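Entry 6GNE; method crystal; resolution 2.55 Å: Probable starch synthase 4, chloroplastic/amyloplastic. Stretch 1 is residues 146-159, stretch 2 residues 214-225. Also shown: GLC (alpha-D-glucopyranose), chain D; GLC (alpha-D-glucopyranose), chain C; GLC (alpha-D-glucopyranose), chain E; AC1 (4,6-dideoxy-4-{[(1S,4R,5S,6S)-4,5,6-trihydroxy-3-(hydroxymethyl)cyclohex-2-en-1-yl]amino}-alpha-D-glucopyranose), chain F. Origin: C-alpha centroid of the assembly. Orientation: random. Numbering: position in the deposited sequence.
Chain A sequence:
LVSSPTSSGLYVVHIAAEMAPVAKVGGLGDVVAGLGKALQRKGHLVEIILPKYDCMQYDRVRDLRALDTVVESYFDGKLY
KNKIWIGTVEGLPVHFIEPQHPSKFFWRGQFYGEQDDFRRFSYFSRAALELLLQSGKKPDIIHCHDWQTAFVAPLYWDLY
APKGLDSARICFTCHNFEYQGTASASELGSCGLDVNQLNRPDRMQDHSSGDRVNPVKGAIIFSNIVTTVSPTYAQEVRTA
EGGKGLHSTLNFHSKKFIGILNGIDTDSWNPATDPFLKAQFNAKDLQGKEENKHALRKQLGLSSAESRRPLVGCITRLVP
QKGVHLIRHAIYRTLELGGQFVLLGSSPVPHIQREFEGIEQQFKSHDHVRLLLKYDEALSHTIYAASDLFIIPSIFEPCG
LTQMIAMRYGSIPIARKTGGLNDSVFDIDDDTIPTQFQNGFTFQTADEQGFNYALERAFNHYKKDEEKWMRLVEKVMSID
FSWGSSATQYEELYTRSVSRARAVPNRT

Stretch 1 146-159: DWQTAFVAPLYWDL
Stretch 2 214-225: NPVKGAIIFSNI

The apolar centre of this contact is built on small residues that let helix 215-222 approach two helical segments of stretch 1 closely. Helix 215-222 packs against a weakly bonded helix at about 146-150, their axes 8.3 Å apart and their N-to-C directions at 66°, and against the helix that runs through 152-159, at 8.4 Å and 53°. Asp 146, at phi/psi 65/180, leads into helical angles such as -61/-34 at Trp 147, and a wider pi-type turn lies at 156-159. The register is set by three CA–CA pairs: Trp 147 with Val 216 at 5.3 Å, Ala 150 with Ala 219 at 5.2 Å, and Ala 153 with Phe 222 at 5.4 Å. Both stretches thus advance three residues between successive close approaches. The contact buries 559 Å² summed over both sides, and Phe 222 has the largest covered area, 103 Å².

Ala 150 points toward the other helix. Its CB lies 3.8 Å from Ala 219 CB, 4.0 Å from Pro 215 CB and 3.4 Å from Pro 215 O, so its methyl packs directly against the partner backbone and side chains. Gly 218 has no side chain; an ideal CB there would point toward stretch 1 and lie 4.2 Å from Pro 154 CG.

One turn on, Ala 153 also points toward its partner, with its CB 3.7 Å from Phe 222 CB. Phe 222 (chi1 -73°, m; chi2 -92°) is the large knob of the interface, seated among Ala 153, Pro 154, Trp 157 and Asp 158. Pro 154, its ring C-gamma endo, offers a rigid aliphatic surface: its CB lies 4.2 Å from the centroid of the Phe 222 ring and 12° off the normal, a CH-pi contact over the face. Trp 157 CD1 meets the edge of that ring and lies 4.1 Å from Phe 222 CB.

At the other end, Pro 215 (C-gamma exo) suits the first turn of its helix, where it needs no amide hydrogen. It points toward stretch 1, its CB over one face of the Phe 151 ring and its CG 3.8 Å from Phe 151 CE1. Phe 151 (m, chi2 -82°) starts away from the contact, but its end comes nearer. Val 216 (t) places CG2 3.6 Å from Trp 147 CB, while the indole of Trp 147 (chi1 78°, p) leads away, and its NE1 donates to O2 of the chain E glucose at 3.1 Å.

Polar groups finish the contact. A water donates to Pro 215 O at 2.8 Å and, weakly, to Ala 150 O at 2.8 Å, bridging the two backbones. Asn 214 (t) caps the N-terminus of helix 215-222, its OD1 accepting from Lys 217 N at 2.7 Å. At the C-terminal end, Ser 223 (m) leaves helical phi/psi at -93/150 and turns OG back to donate to Ala 219 O at 2.6 Å. Trp 157 (m, chi2 118°) supplies the direct hydrogen bond across the stretches, a weak one from NE1 to Phe 222 O at 2.9 Å and 122°. Beyond it, Asn 224 OD1 approaches Trp 157 CZ2 at 3.4 Å, and O5 of the chain C glucose lies over one face of the indole, 3.2 Å from Trp 157 CZ3.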

ATOM      1  N   ASP A 146      -3.013  -3.316  -9.511  1.00 35.99           N
ATOM      2  CA  ASP A 146      -2.368  -4.622  -9.254  1.00 36.63           C
ATOM      3  C   ASP A 146      -3.002  -5.775 -10.015  1.00 39.07           C
ATOM      4  O   ASP A 146      -3.949  -5.571 -10.778  1.00 42.40           O
ATOM      5  CB  ASP A 146      -2.231  -4.899  -7.736  1.00 35.35           C
ATOM      6  CG  ASP A 146      -0.977  -4.315  -7.146  1.00 34.55           C
ATOM      7  OD1 ASP A 146      -0.477  -3.332  -7.698  1.00 35.43           O
ATOM      8  OD2 ASP A 146      -0.435  -4.837  -6.154  1.00 35.77           O
ATOM      9  N   TRP A 147      -2.468  -6.982  -9.841  1.00 39.37           N
ATOM     10  CA  TRP A 147      -2.861  -8.096 -10.697  1.00 40.13           C
ATOM     11  C   TRP A 147      -4.345  -8.410 -10.590  1.00 40.44           C
ATOM     12  O   TRP A 147      -4.951  -8.782 -11.598  1.00 42.84           O
ATOM     13  CB  TRP A 147      -1.983  -9.340 -10.452  1.00 40.66           C
ATOM     14  CG  TRP A 147      -2.327 -10.129  -9.228  1.00 40.84           C
ATOM     15  CD1 TRP A 147      -1.758 -10.026  -8.002  1.00 39.04           C
ATOM     16  CD2 TRP A 147      -3.333 -11.149  -9.125  1.00 42.26           C
ATOM     17  NE1 TRP A 147      -2.352 -10.914  -7.138  1.00 39.83           N
ATOM     18  CE2 TRP A 147      -3.320 -11.614  -7.799  1.00 41.80           C
ATOM     19  CE3 TRP A 147      -4.242 -11.705 -10.030  1.00 43.99           C
ATOM     20  CZ2 TRP A 147      -4.171 -12.626  -7.350  1.00 43.52           C
ATOM     21  CZ3 TRP A 147      -5.091 -12.711  -9.596  1.00 45.95           C
ATOM     22  CH2 TRP A 147      -5.052 -13.164  -8.261  1.00 45.53           C
ATOM     23  N   GLN A 148      -4.935  -8.228  -9.415  1.00 38.99           N
ATOM     24  CA  GLN A 148      -6.344  -8.570  -9.208  1.00 40.83           C
ATOM     25  C   GLN A 148      -7.317  -7.835 -10.162  1.00 42.22           C
ATOM     26  O   GLN A 148      -8.302  -8.414 -10.626  1.00 44.60           O
ATOM     27  CB  GLN A 148      -6.761  -8.331  -7.756  1.00 40.41           C
ATOM     28  CG  GLN A 148      -6.128  -9.296  -6.747  1.00 40.76           C
ATOM     29  CD  GLN A 148      -4.787  -8.804  -6.181  1.00 39.31           C
ATOM     30  OE1 GLN A 148      -4.138  -7.933  -6.766  1.00 37.96           O
ATOM     31  NE2 GLN A 148      -4.380  -9.362  -5.032  1.00 39.05           N
ATOM     32  N   THR A 149      -7.027  -6.580 -10.484  1.00 41.25           N
ATOM     33  CA  THR A 149      -7.841  -5.819 -11.419  1.00 41.49           C
ATOM     34  C   THR A 149      -7.102  -5.450 -12.709  1.00 42.64           C
ATOM     35  O   THR A 149      -7.559  -4.587 -13.468  1.00 42.96           O
ATOM     36  CB  THR A 149      -8.376  -4.557 -10.748  1.00 39.86           C
ATOM     37  OG1 THR A 149      -7.296  -3.657 -10.485  1.00 39.03           O
ATOM     38  CG2 THR A 149      -9.079  -4.927  -9.475  1.00 38.79           C
ATOM     39  N   ALA A 150      -5.970  -6.116 -12.963  1.00 42.24           N
ATOM     40  CA  ALA A 150      -5.254  -5.979 -14.222  1.00 41.60           C
ATOM     41  C   ALA A 150      -6.095  -6.450 -15.394  1.00 42.62           C
ATOM     42  O   ALA A 150      -5.946  -5.942 -16.499  1.00 44.19           O
ATOM     43  CB  ALA A 150      -3.976  -6.782 -14.158  1.00 41.81           C
ATOM     44  N   PHE A 151      -6.982  -7.405 -15.141  1.00 41.99           N
ATOM     45  CA  PHE A 151      -7.883  -7.936 -16.149  1.00 43.83           C
ATOM     46  C   PHE A 151      -8.781  -6.885 -16.787  1.00 44.06           C
ATOM     47  O   PHE A 151      -9.268  -7.108 -17.884  1.00 45.40           O
ATOM     48  CB  PHE A 151      -8.784  -9.039 -15.575  1.00 44.84           C
ATOM     49  CG  PHE A 151      -8.048 -10.135 -14.855  1.00 44.69           C
ATOM     50  CD1 PHE A 151      -7.472 -11.178 -15.559  1.00 46.00           C
ATOM     51  CD2 PHE A 151      -7.949 -10.124 -13.472  1.00 43.60           C
ATOM     52  CE1 PHE A 151      -6.809 -12.185 -14.908  1.00 46.20           C
ATOM     53  CE2 PHE A 151      -7.271 -11.116 -12.803  1.00 43.54           C
ATOM     54  CZ  PHE A 151      -6.704 -12.161 -13.524  1.00 45.29           C
ATOM     55  N   VAL A 152      -9.027  -5.777 -16.093  1.00 43.08           N
ATOM     56  CA  VAL A 152      -9.849  -4.695 -16.618  1.00 43.87           C
ATOM     57  C   VAL A 152      -9.350  -4.132 -17.971  1.00 44.99           C
ATOM     58  O   VAL A 152     -10.161  -3.882 -18.867  1.00 46.01           O
ATOM     59  CB  VAL A 152      -9.978  -3.561 -15.575  1.00 42.97           C
ATOM     60  CG1 VAL A 152     -10.562  -2.298 -16.187  1.00 44.08           C
ATOM     61  CG2 VAL A 152     -10.848  -3.995 -14.411  1.00 42.57           C
ATOM     62  N   ALA A 153      -8.037  -3.948 -18.119  1.00 44.62           N
ATOM     63  CA  ALA A 153      -7.470  -3.357 -19.345  1.00 45.60           C
ATOM     64  C   ALA A 153      -7.811  -4.131 -20.630  1.00 47.56           C
ATOM     65  O   ALA A 153      -8.411  -3.554 -21.522  1.00 48.51           O
ATOM     66  CB  ALA A 153      -5.958  -3.149 -19.212  1.00 45.10           C
ATOM     67  N   PRO A 154      -7.455  -5.428 -20.718  1.00 48.29           N
ATOM     68  CA  PRO A 154      -7.856  -6.181 -21.919  1.00 51.13           C
ATOM     69  C   PRO A 154      -9.374  -6.378 -22.048  1.00 52.51           C
ATOM     70  O   PRO A 154      -9.888  -6.304 -23.174  1.00 55.44           O
ATOM     71  CB  PRO A 154      -7.147  -7.530 -21.761  1.00 51.68           C
ATOM     72  CG  PRO A 154      -6.852  -7.639 -20.289  1.00 49.43           C
ATOM     73  CD  PRO A 154      -6.611  -6.241 -19.824  1.00 47.23           C
ATOM     74  N   LEU A 155     -10.075  -6.606 -20.935  1.00 51.30           N
ATOM     75  CA  LEU A 155     -11.537  -6.667 -20.937  1.00 52.40           C
ATOM     76  C   LEU A 155     -12.175  -5.423 -21.546  1.00 53.54           C
ATOM     77  O   LEU A 155     -13.030  -5.531 -22.455  1.00 55.69           O
ATOM     78  CB  LEU A 155     -12.092  -6.920 -19.535  1.00 51.14           C
ATOM     79  CG  LEU A 155     -11.974  -8.379 -19.047  1.00 51.61           C
ATOM     80  CD1 LEU A 155     -12.269  -8.524 -17.565  1.00 50.38           C
ATOM     81  CD2 LEU A 155     -12.898  -9.290 -19.829  1.00 54.45           C
ATOM     82  N   TYR A 156     -11.728  -4.250 -21.096  1.00 52.43           N
ATOM     83  CA  TYR A 156     -12.279  -2.986 -21.594  1.00 53.92           C
ATOM     84  C   TYR A 156     -12.162  -2.874 -23.110  1.00 56.58           C
ATOM     85  O   TYR A 156     -13.147  -2.584 -23.777  1.00 57.65           O
ATOM     86  CB  TYR A 156     -11.601  -1.784 -20.934  1.00 52.67           C
ATOM     87  CG  TYR A 156     -12.176  -0.455 -21.372  1.00 53.76           C
ATOM     88  CD1 TYR A 156     -13.416  -0.044 -20.931  1.00 54.88           C
ATOM     89  CD2 TYR A 156     -11.479   0.387 -22.233  1.00 55.02           C
ATOM     90  CE1 TYR A 156     -13.944   1.184 -21.319  1.00 56.22           C
ATOM     91  CE2 TYR A 156     -11.988   1.617 -22.624  1.00 55.76           C
ATOM     92  CZ  TYR A 156     -13.217   2.012 -22.166  1.00 56.75           C
ATOM     93  OH  TYR A 156     -13.745   3.217 -22.556  1.00 59.38           O
ATOM     94  N   TRP A 157     -10.960  -3.125 -23.635  1.00 57.70           N
ATOM     95  CA  TRP A 157     -10.698  -2.951 -25.062  1.00 60.84           C
ATOM     96  C   TRP A 157     -11.340  -4.042 -25.926  1.00 63.93           C
ATOM     97  O   TRP A 157     -11.871  -3.749 -26.986  1.00 65.31           O
ATOM     98  CB  TRP A 157      -9.188  -2.826 -25.332  1.00 60.40           C
ATOM     99  CG  TRP A 157      -8.635  -1.562 -24.753  1.00 58.47           C
ATOM    100  CD1 TRP A 157      -7.700  -1.460 -23.795  1.00 56.75           C
ATOM    101  CD2 TRP A 157      -9.025  -0.214 -25.077  1.00 59.70           C
ATOM    102  NE1 TRP A 157      -7.471  -0.134 -23.485  1.00 56.26           N
ATOM    103  CE2 TRP A 157      -8.282   0.647 -24.254  1.00 57.70           C
ATOM    104  CE3 TRP A 157      -9.924   0.346 -26.002  1.00 63.03           C
ATOM    105  CZ2 TRP A 157      -8.398   2.043 -24.315  1.00 58.36           C
ATOM    106  CZ3 TRP A 157     -10.048   1.738 -26.064  1.00 63.34           C
ATOM    107  CH2 TRP A 157      -9.275   2.567 -25.225  1.00 60.90           C
ATOM    108  N   ASP A 158     -11.320  -5.280 -25.453  1.00 65.59           N
ATOM    109  CA  ASP A 158     -11.846  -6.402 -26.223  1.00 69.86           C
ATOM    110  C   ASP A 158     -13.368  -6.531 -26.146  1.00 70.68           C
ATOM    111  O   ASP A 158     -13.993  -6.851 -27.142  1.00 72.29           O
ATOM    112  CB  ASP A 158     -11.110  -7.693 -25.833  1.00 70.90           C
ATOM    113  CG  ASP A 158      -9.643  -7.718 -26.318  1.00 71.58           C
ATOM    114  OD1 ASP A 158      -9.102  -6.704 -26.849  1.00 71.34           O
ATOM    115  OD2 ASP A 158      -9.015  -8.791 -26.155  1.00 73.97           O
ATOM    116  N   LEU A 159     -13.977  -6.196 -25.010  1.00 71.08           N
ATOM    117  CA  LEU A 159     -15.426  -6.422 -24.830  1.00 73.01           C
ATOM    118  C   LEU A 159     -16.331  -5.222 -24.486  1.00 73.03           C
ATOM    119  O   LEU A 159     -17.568  -5.360 -24.576  1.00 74.83           O
ATOM    120  CB  LEU A 159     -15.625  -7.518 -23.789  1.00 72.74           C
ATOM    121  CG  LEU A 159     -14.942  -8.868 -24.087  1.00 74.76           C
ATOM    122  CD1 LEU A 159     -15.023  -9.818 -22.897  1.00 74.30           C
ATOM    123  CD2 LEU A 159     -15.491  -9.520 -25.357  1.00 77.67           C
ATOM    124  N   ASN A 214      -0.040 -13.846 -18.039  1.00 54.59           N
ATOM    125  CA  ASN A 214       0.444 -12.876 -17.062  1.00 50.97           C
ATOM    126  C   ASN A 214      -0.457 -11.633 -17.039  1.00 49.46           C
ATOM    127  O   ASN A 214      -0.361 -10.787 -17.933  1.00 49.70           O
ATOM    128  CB  ASN A 214       1.892 -12.500 -17.378  1.00 50.44           C
ATOM    129  CG  ASN A 214       2.516 -11.632 -16.302  1.00 47.58           C
ATOM    130  OD1 ASN A 214       1.926 -10.635 -15.882  1.00 45.03           O
ATOM    131  ND2 ASN A 214       3.710 -11.994 -15.862  1.00 47.47           N
ATOM    132  N   PRO A 215      -1.330 -11.515 -16.010  1.00 47.78           N
ATOM    133  CA  PRO A 215      -2.255 -10.386 -15.921  1.00 46.68           C
ATOM    134  C   PRO A 215      -1.600  -9.022 -15.883  1.00 45.02           C
ATOM    135  O   PRO A 215      -2.055  -8.114 -16.561  1.00 45.98           O
ATOM    136  CB  PRO A 215      -3.008 -10.668 -14.641  1.00 45.59           C
ATOM    137  CG  PRO A 215      -3.054 -12.152 -14.572  1.00 47.18           C
ATOM    138  CD  PRO A 215      -1.736 -12.607 -15.102  1.00 48.06           C
ATOM    139  N   VAL A 216      -0.550  -8.882 -15.105  1.00 44.11           N
ATOM    140  CA  VAL A 216       0.154  -7.608 -15.010  1.00 42.92           C
ATOM    141  C   VAL A 216       0.783  -7.251 -16.353  1.00 44.87           C
ATOM    142  O   VAL A 216       0.754  -6.090 -16.744  1.00 43.96           O
ATOM    143  CB  VAL A 216       1.196  -7.613 -13.868  1.00 41.70           C
ATOM    144  CG1 VAL A 216       2.055  -6.348 -13.878  1.00 41.15           C
ATOM    145  CG2 VAL A 216       0.485  -7.727 -12.528  1.00 40.15           C
ATOM    146  N   LYS A 217       1.306  -8.236 -17.070  1.00 48.10           N
ATOM    147  CA  LYS A 217       1.829  -7.991 -18.418  1.00 50.93           C
ATOM    148  C   LYS A 217       0.760  -7.510 -19.407  1.00 51.61           C
ATOM    149  O   LYS A 217       1.019  -6.636 -20.243  1.00 52.06           O
ATOM    150  CB  LYS A 217       2.494  -9.231 -18.994  1.00 53.80           C
ATOM    151  CG  LYS A 217       3.118  -8.917 -20.331  1.00 56.88           C
ATOM    152  CD  LYS A 217       4.368  -9.668 -20.655  1.00 59.70           C
ATOM    153  CE  LYS A 217       4.109 -10.892 -21.470  1.00 62.70           C
ATOM    154  NZ  LYS A 217       5.179 -11.085 -22.483  1.00 65.44           N
ATOM    155  N   GLY A 218      -0.431  -8.100 -19.324  1.00 52.10           N
ATOM    156  CA  GLY A 218      -1.575  -7.615 -20.090  1.00 52.70           C
ATOM    157  C   GLY A 218      -1.976  -6.198 -19.750  1.00 49.91           C
ATOM    158  O   GLY A 218      -2.362  -5.455 -20.634  1.00 51.00           O
ATOM    159  N   ALA A 219      -1.896  -5.815 -18.481  1.00 46.24           N
ATOM    160  CA  ALA A 219      -2.227  -4.441 -18.095  1.00 44.75           C
ATOM    161  C   ALA A 219      -1.178  -3.447 -18.535  1.00 44.67           C
ATOM    162  O   ALA A 219      -1.519  -2.316 -18.847  1.00 44.65           O
ATOM    163  CB  ALA A 219      -2.467  -4.338 -16.623  1.00 42.58           C
ATOM    164  N   ILE A 220       0.091  -3.854 -18.586  1.00 45.10           N
ATOM    165  CA  ILE A 220       1.121  -2.947 -19.089  1.00 45.21           C
ATOM    166  C   ILE A 220       0.851  -2.664 -20.568  1.00 46.14           C
ATOM    167  O   ILE A 220       0.946  -1.545 -21.026  1.00 45.47           O
ATOM    168  CB  ILE A 220       2.539  -3.478 -18.872  1.00 46.09           C
ATOM    169  CG1 ILE A 220       2.901  -3.487 -17.374  1.00 44.55           C
ATOM    170  CG2 ILE A 220       3.575  -2.670 -19.663  1.00 48.21           C
ATOM    171  CD1 ILE A 220       3.957  -4.529 -16.995  1.00 44.07           C
ATOM    172  N   ILE A 221       0.495  -3.701 -21.303  1.00 47.31           N
ATOM    173  CA  ILE A 221       0.287  -3.595 -22.749  1.00 49.62           C
ATOM    174  C   ILE A 221      -0.978  -2.823 -23.114  1.00 49.35           C
ATOM    175  O   ILE A 221      -0.956  -1.905 -23.899  1.00 49.32           O
ATOM    176  CB  ILE A 221       0.342  -4.994 -23.387  1.00 51.62           C
ATOM    177  CG1 ILE A 221       1.797  -5.522 -23.247  1.00 51.98           C
ATOM    178  CG2 ILE A 221      -0.054  -4.963 -24.865  1.00 54.35           C
ATOM    179  CD1 ILE A 221       1.922  -7.001 -23.443  1.00 53.84           C
ATOM    180  N   PHE A 222      -2.081  -3.189 -22.498  1.00 49.56           N
ATOM    181  CA  PHE A 222      -3.399  -2.629 -22.846  1.00 49.95           C
ATOM    182  C   PHE A 222      -3.772  -1.289 -22.208  1.00 47.98           C
ATOM    183  O   PHE A 222      -4.792  -0.734 -22.551  1.00 50.17           O
ATOM    184  CB  PHE A 222      -4.493  -3.683 -22.575  1.00 50.42           C
ATOM    185  CG  PHE A 222      -4.495  -4.789 -23.576  1.00 53.02           C
ATOM    186  CD1 PHE A 222      -5.291  -4.688 -24.702  1.00 56.03           C
ATOM    187  CD2 PHE A 222      -3.694  -5.923 -23.432  1.00 53.63           C
ATOM    188  CE1 PHE A 222      -5.313  -5.698 -25.663  1.00 58.04           C
ATOM    189  CE2 PHE A 222      -3.678  -6.910 -24.408  1.00 56.02           C
ATOM    190  CZ  PHE A 222      -4.501  -6.796 -25.516  1.00 57.86           C
ATOM    191  N   SER A 223      -2.981  -0.762 -21.286  1.00 45.68           N
ATOM    192  CA  SER A 223      -3.347   0.468 -20.598  1.00 43.94           C
ATOM    193  C   SER A 223      -2.739   1.639 -21.318  1.00 44.04           C
ATOM    194  O   SER A 223      -1.688   1.509 -21.890  1.00 44.32           O
ATOM    195  CB  SER A 223      -2.879   0.420 -19.153  1.00 41.72           C
ATOM    196  OG  SER A 223      -3.480  -0.682 -18.483  1.00 41.18           O
ATOM    197  N   ASN A 224      -3.401   2.782 -21.265  1.00 44.18           N
ATOM    198  CA  ASN A 224      -2.874   4.021 -21.850  1.00 45.07           C
ATOM    199  C   ASN A 224      -1.844   4.709 -20.946  1.00 43.82           C
ATOM    200  O   ASN A 224      -1.029   5.515 -21.435  1.00 44.27           O
ATOM    201  CB  ASN A 224      -4.026   4.997 -22.123  1.00 46.11           C
ATOM    202  CG  ASN A 224      -5.074   4.399 -23.016  1.00 47.96           C
ATOM    203  OD1 ASN A 224      -6.201   4.052 -22.590  1.00 48.54           O
ATOM    204  ND2 ASN A 224      -4.695   4.215 -24.253  1.00 49.44           N
ATOM    205  N   ILE A 225      -1.922   4.418 -19.634  1.00 41.83           N
ATOM    206  CA  ILE A 225      -1.025   4.974 -18.631  1.00 40.69           C
ATOM    207  C   ILE A 225      -0.650   3.840 -17.695  1.00 39.26           C
ATOM    208  O   ILE A 225      -1.533   3.137 -17.199  1.00 38.68           O
ATOM    209  CB  ILE A 225      -1.707   6.109 -17.785  1.00 40.11           C
ATOM    210  CG1 ILE A 225      -2.273   7.230 -18.672  1.00 41.87           C
ATOM    211  CG2 ILE A 225      -0.732   6.731 -16.795  1.00 38.46           C
ATOM    212  CD1 ILE A 225      -3.330   8.076 -17.974  1.00 41.83           C
TER
HETATM  213  C1  GLC D   2      -4.852  -2.054 -27.035  1.00103.24           C
HETATM  214  C2  GLC D   2      -3.336  -2.064 -26.804  1.00101.11           C
HETATM  215  C3  GLC D   2      -2.590  -2.677 -27.987  1.00101.40           C
HETATM  216  C4  GLC D   2      -3.197  -4.064 -28.228  1.00104.50           C
HETATM  217  C5  GLC D   2      -4.660  -3.838 -28.655  1.00107.82           C
HETATM  218  C6  GLC D   2      -5.400  -5.090 -29.135  1.00110.27           C
HETATM  219  O2  GLC D   2      -2.834  -0.756 -26.556  1.00 99.69           O
HETATM  220  O3  GLC D   2      -1.179  -2.769 -27.742  1.00 93.97           O
HETATM  221  O4  GLC D   2      -2.424  -4.868 -29.140  1.00 95.79           O
HETATM  222  O5  GLC D   2      -5.349  -3.300 -27.518  1.00106.15           O
HETATM  223  O6  GLC D   2      -6.822  -4.979 -28.934  1.00104.07           O
HETATM  224  C1  GLC C   1      -6.936   2.574 -28.365  1.00 96.09           C
HETATM  225  C2  GLC C   1      -5.797   2.479 -27.354  1.00 92.02           C
HETATM  226  C3  GLC C   1      -5.017   1.175 -27.545  1.00 96.67           C
HETATM  227  C4  GLC C   1      -5.951  -0.022 -27.608  1.00 99.71           C
HETATM  228  C5  GLC C   1      -7.075   0.161 -28.618  1.00102.76           C
HETATM  229  C6  GLC C   1      -8.042  -1.032 -28.608  1.00103.09           C
HETATM  230  O1  GLC C   1      -6.382   2.791 -29.678  1.00 92.76           O
HETATM  231  O2  GLC C   1      -4.946   3.616 -27.539  1.00 79.31           O
HETATM  232  O3  GLC C   1      -4.095   0.943 -26.481  1.00 98.47           O
HETATM  233  O4  GLC C   1      -5.189  -1.127 -28.046  1.00102.13           O
HETATM  234  O5  GLC C   1      -7.757   1.391 -28.329  1.00 99.67           O
HETATM  235  O6  GLC C   1      -7.992  -1.776 -29.837  1.00103.21           O
HETATM  236  C1  GLC E   2      -1.415 -12.043  -1.911  1.00 42.49           C
HETATM  237  C2  GLC E   2      -2.038 -11.133  -2.968  1.00 40.27           C
HETATM  238  C3  GLC E   2      -1.166  -9.900  -3.194  1.00 38.82           C
HETATM  239  C4  GLC E   2      -1.029  -9.165  -1.866  1.00 38.45           C
HETATM  240  C5  GLC E   2      -0.370 -10.097  -0.861  1.00 40.95           C
HETATM  241  C6  GLC E   2      -0.279  -9.442   0.512  1.00 41.85           C
HETATM  242  O2  GLC E   2      -2.245 -11.874  -4.170  1.00 40.79           O
HETATM  243  O3  GLC E   2      -1.746  -9.028  -4.157  1.00 34.69           O
HETATM  244  O4  GLC E   2      -0.273  -7.969  -2.036  1.00 34.87           O
HETATM  245  O5  GLC E   2      -1.142 -11.301  -0.724  1.00 43.08           O
HETATM  246  O6  GLC E   2       0.146 -10.416   1.472  1.00 45.63           O
HETATM  247  C1  AC1 F   3      -1.024  -6.757  -1.971  1.00 35.38           C
HETATM  248  O2  AC1 F   3      -0.674  -6.423  -4.348  1.00 35.07           O
HETATM  249  C2  AC1 F   3      -0.579  -5.781  -3.065  1.00 36.38           C
HETATM  250  C4A AC1 F   3       3.732  -0.029  -1.453  1.00 31.44           C
HETATM  251  C3  AC1 F   3       0.826  -5.224  -2.786  1.00 35.52           C
HETATM  252  O3  AC1 F   3       1.120  -4.284  -3.823  1.00 35.84           O
HETATM  253  C4  AC1 F   3       0.867  -4.587  -1.393  1.00 34.55           C
HETATM  254  N4A AC1 F   3       2.148  -3.947  -1.044  1.00 35.55           N
HETATM  255  C5  AC1 F   3       0.485  -5.698  -0.411  1.00 34.19           C
HETATM  256  O5  AC1 F   3      -0.843  -6.146  -0.692  1.00 35.06           O
HETATM  257  C6  AC1 F   3       0.463  -5.244   1.038  1.00 34.74           C
HETATM  258  C1B AC1 F   3       2.732  -2.808  -1.766  1.00 33.90           C
HETATM  259  C2B AC1 F   3       4.211  -2.517  -1.403  1.00 33.60           C
HETATM  260  O2B AC1 F   3       4.820  -3.552  -0.607  1.00 33.02           O
HETATM  261  C3B AC1 F   3       4.445  -1.166  -0.736  1.00 32.53           C
HETATM  262  O3B AC1 F   3       5.836  -0.885  -0.864  1.00 33.96           O
HETATM  263  O4  AC1 F   3       3.922   1.179  -0.715  1.00 29.01           O
HETATM  264  C5B AC1 F   3       2.277  -0.331  -1.657  1.00 30.56           C
HETATM  265  C7B AC1 F   3       1.830  -1.589  -1.736  1.00 31.82           C
HETATM  266  C6B AC1 F   3       1.298   0.804  -1.842  1.00 30.70           C
HETATM  267  O6B AC1 F   3       1.603   1.548  -3.028  1.00 29.58           O
HETATM  268  O   HOH W   1      -4.464  -7.927 -17.882  1.00 36.86           O